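Local coordinates for uncharacterized protein (PDB 2PYQ) that is of unknown function but belongs to the DUF2853 family and folds as a small, all-helical single-chain protein, at residues Asp14-Lys19 and Val99-Thr104. Numbering follows the deposited sequence.
Sequences DDLRNK and VYYMLT
Leu16, near the C-terminal end of helix 4-18, faces Tyr101 and Met102 of helix 96-106, and the backbones come nearest at the CA atoms of Leu16 and Met102, 8.5 Å apart. Leu16 carries the whole contact from its side. Its CD1 methyl lies over one face of the Tyr101 ring, 3.9 Å from the ring centroid and 18° off the normal. This is a CH-pi contact, displaced toward the rim. The other methyl, Leu16 CD2, rests 3.6 Å from Tyr101 CD1. In one of the two conformers of Met102, a selenomethionine, Leu16 CD2 also lies 3.8 Å from Met102 CG. In Tyr101, CG stands anti to the backbone N (chi1 173°), which turns one face of the ring to Leu16 CD1, while Leu16 CD2 lies beyond the rim near CD1 and CE1. The ring's hydroxyl bonds to the backbone N of Asp25, which tethers its far end. With an alanine in place of Tyr101, Leu16 CD1 would probably lose the ring face it lies on, CD2 its neighbour at the rim, and the Asp25 amide this hydroxyl partner. Leu29 and Leu28 of helix 26-36 touch Leu16 and Tyr101 respectively, while Val83 of helix 74-87 packs on Met102. Across the two segments the chemistry is wholly apolar, so the pairing of the N-terminal helix with helix 96-106 here rests on shape fit and burial.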
loop_
_atom_site.group_PDB
_atom_site.type_symbol
_atom_site.label_atom_id
_atom_site.label_comp_id
_atom_site.label_asym_id
_atom_site.label_seq_id
_atom_site.Cartn_x
_atom_site.Cartn_y
_atom_site.Cartn_z
ATOM N N ASP A 14 -5.059 -5.347 -10.191
ATOM C CA ASP A 14 -5.513 -6.729 -10.162
ATOM C C ASP A 14 -5.541 -7.266 -8.722
ATOM O O ASP A 14 -6.535 -7.883 -8.318
ATOM C CB ASP A 14 -4.646 -7.584 -11.108
ATOM C CG ASP A 14 -5.323 -8.906 -11.505
ATOM O OD1 ASP A 14 -5.537 -9.761 -10.625
ATOM O OD2 ASP A 14 -5.648 -9.092 -12.719
ATOM N N ASP A 15 -4.491 -7.029 -7.943
ATOM C CA ASP A 15 -4.432 -7.406 -6.519
ATOM C C ASP A 15 -5.584 -6.771 -5.735
ATOM O O ASP A 15 -6.259 -7.444 -4.957
ATOM C CB ASP A 15 -3.112 -7.010 -5.845
ATOM C CG ASP A 15 -1.946 -7.926 -6.175
ATOM O OD1 ASP A 15 -2.092 -8.837 -7.038
ATOM O OD2 ASP A 15 -0.880 -7.727 -5.535
ATOM N N LEU A 16 -5.810 -5.474 -5.944
ATOM C CA LEU A 16 -6.897 -4.774 -5.214
ATOM C C LEU A 16 -8.261 -5.417 -5.512
ATOM O O LEU A 16 -8.993 -5.723 -4.589
ATOM C CB LEU A 16 -6.909 -3.299 -5.515
ATOM C CG LEU A 16 -5.800 -2.556 -4.776
ATOM C CD1 LEU A 16 -5.556 -1.205 -5.465
ATOM C CD2 LEU A 16 -6.103 -2.375 -3.285
ATOM N N ARG A 17 -8.551 -5.669 -6.786
ATOM C CA ARG A 17 -9.828 -6.259 -7.161
ATOM C C ARG A 17 -9.947 -7.725 -6.769
ATOM O O ARG A 17 -10.896 -8.121 -6.073
ATOM C CB ARG A 17 -10.119 -6.056 -8.656
ATOM C CG ARG A 17 -11.522 -6.557 -9.095
ATOM C CD ARG A 17 -11.941 -6.041 -10.485
ATOM N NE ARG A 17 -12.356 -4.623 -10.487
ATOM C CZ ARG A 17 -13.596 -4.159 -10.267
ATOM N NH1 ARG A 17 -14.606 -4.963 -9.969
ATOM N NH2 ARG A 17 -13.821 -2.827 -10.324
ATOM N N ASN A 18 -8.954 -8.519 -7.177
ATOM C CA ASN A 18 -9.047 -9.987 -7.080
ATOM C C ASN A 18 -8.457 -10.657 -5.869
ATOM O O ASN A 18 -8.724 -11.848 -5.656
ATOM C CB ASN A 18 -8.486 -10.582 -8.377
ATOM C CG ASN A 18 -9.311 -10.171 -9.584
ATOM O OD1 ASN A 18 -10.555 -10.227 -9.557
ATOM N ND2 ASN A 18 -8.637 -9.766 -10.642
ATOM N N LYS A 19 -7.623 -9.965 -5.114
ATOM C CA LYS A 19 -7.124 -10.456 -3.830
ATOM C C LYS A 19 -7.816 -9.762 -2.651
ATOM O O LYS A 19 -8.290 -10.425 -1.745
ATOM C CB LYS A 19 -5.607 -10.347 -3.701
ATOM C CG LYS A 19 -4.882 -11.247 -4.657
ATOM C CD LYS A 19 -3.374 -11.082 -4.515
ATOM C CE LYS A 19 -2.650 -11.952 -5.518
ATOM N NZ LYS A 19 -1.182 -11.707 -5.584
ATOM N N VAL A 99 -0.479 -1.685 -0.272
ATOM C CA VAL A 99 -0.639 -1.465 1.188
ATOM C C VAL A 99 -0.901 0.008 1.495
ATOM O O VAL A 99 -1.810 0.340 2.258
ATOM C CB VAL A 99 0.583 -1.988 1.968
ATOM C CG1 VAL A 99 0.503 -1.606 3.475
ATOM C CG2 VAL A 99 0.694 -3.499 1.779
ATOM N N TYR A 100 -0.120 0.888 0.885
ATOM C CA TYR A 100 -0.282 2.353 1.067
ATOM C C TYR A 100 -1.643 2.819 0.565
ATOM O O TYR A 100 -2.290 3.616 1.224
ATOM C CB TYR A 100 0.885 3.126 0.437
ATOM C CG TYR A 100 2.191 3.059 1.241
ATOM C CD1 TYR A 100 2.424 2.085 2.234
ATOM C CD2 TYR A 100 3.245 3.943 0.937
ATOM C CE1 TYR A 100 3.609 2.020 2.950
ATOM C CE2 TYR A 100 4.485 3.868 1.644
ATOM C CZ TYR A 100 4.635 2.910 2.659
ATOM O OH TYR A 100 5.832 2.817 3.377
ATOM N N TYR A 101 -2.084 2.317 -0.577
ATOM C CA TYR A 101 -3.392 2.638 -1.127
ATOM C C TYR A 101 -4.474 2.236 -0.124
ATOM O O TYR A 101 -5.359 3.017 0.188
ATOM C CB TYR A 101 -3.609 1.903 -2.458
ATOM C CG TYR A 101 -5.007 2.032 -3.029
ATOM C CD1 TYR A 101 -6.050 1.177 -2.602
ATOM C CD2 TYR A 101 -5.307 2.992 -3.978
ATOM C CE1 TYR A 101 -7.336 1.284 -3.103
ATOM C CE2 TYR A 101 -6.594 3.108 -4.508
ATOM C CZ TYR A 101 -7.609 2.259 -4.058
ATOM O OH TYR A 101 -8.875 2.405 -4.575
HETATM N N MSE A 102 -4.385 0.998 0.368
HETATM C CA MSE A 102 -5.402 0.483 1.324
HETATM C C MSE A 102 -5.417 1.295 2.619
HETATM O O MSE A 102 -6.494 1.576 3.126
HETATM C CB MSE A 102 -5.231 -1.018 1.590
HETATM C CG MSE A 102 -5.762 -1.883 0.464
HETATM SE SE MSE A 102 -5.874 -3.753 1.044
HETATM C CE MSE A 102 -4.360 -3.859 0.723
ATOM N N LEU A 103 -4.261 1.658 3.140
ATOM C CA LEU A 103 -4.205 2.477 4.354
ATOM C C LEU A 103 -4.813 3.871 4.116
ATOM O O LEU A 103 -5.544 4.390 4.965
ATOM C CB LEU A 103 -2.782 2.615 4.875
ATOM C CG LEU A 103 -2.175 1.317 5.446
ATOM C CD1 LEU A 103 -0.698 1.475 5.628
ATOM C CD2 LEU A 103 -2.865 0.943 6.761
ATOM N N THR A 104 -4.485 4.481 2.980
ATOM C CA THR A 104 -5.050 5.799 2.620
ATOM C C THR A 104 -6.595 5.762 2.586
ATOM O O THR A 104 -7.267 6.653 3.179
ATOM C CB THR A 104 -4.471 6.289 1.265
ATOM O OG1 THR A 104 -3.042 6.361 1.363
ATOM C CG2 THR A 104 -5.004 7.655 0.931
#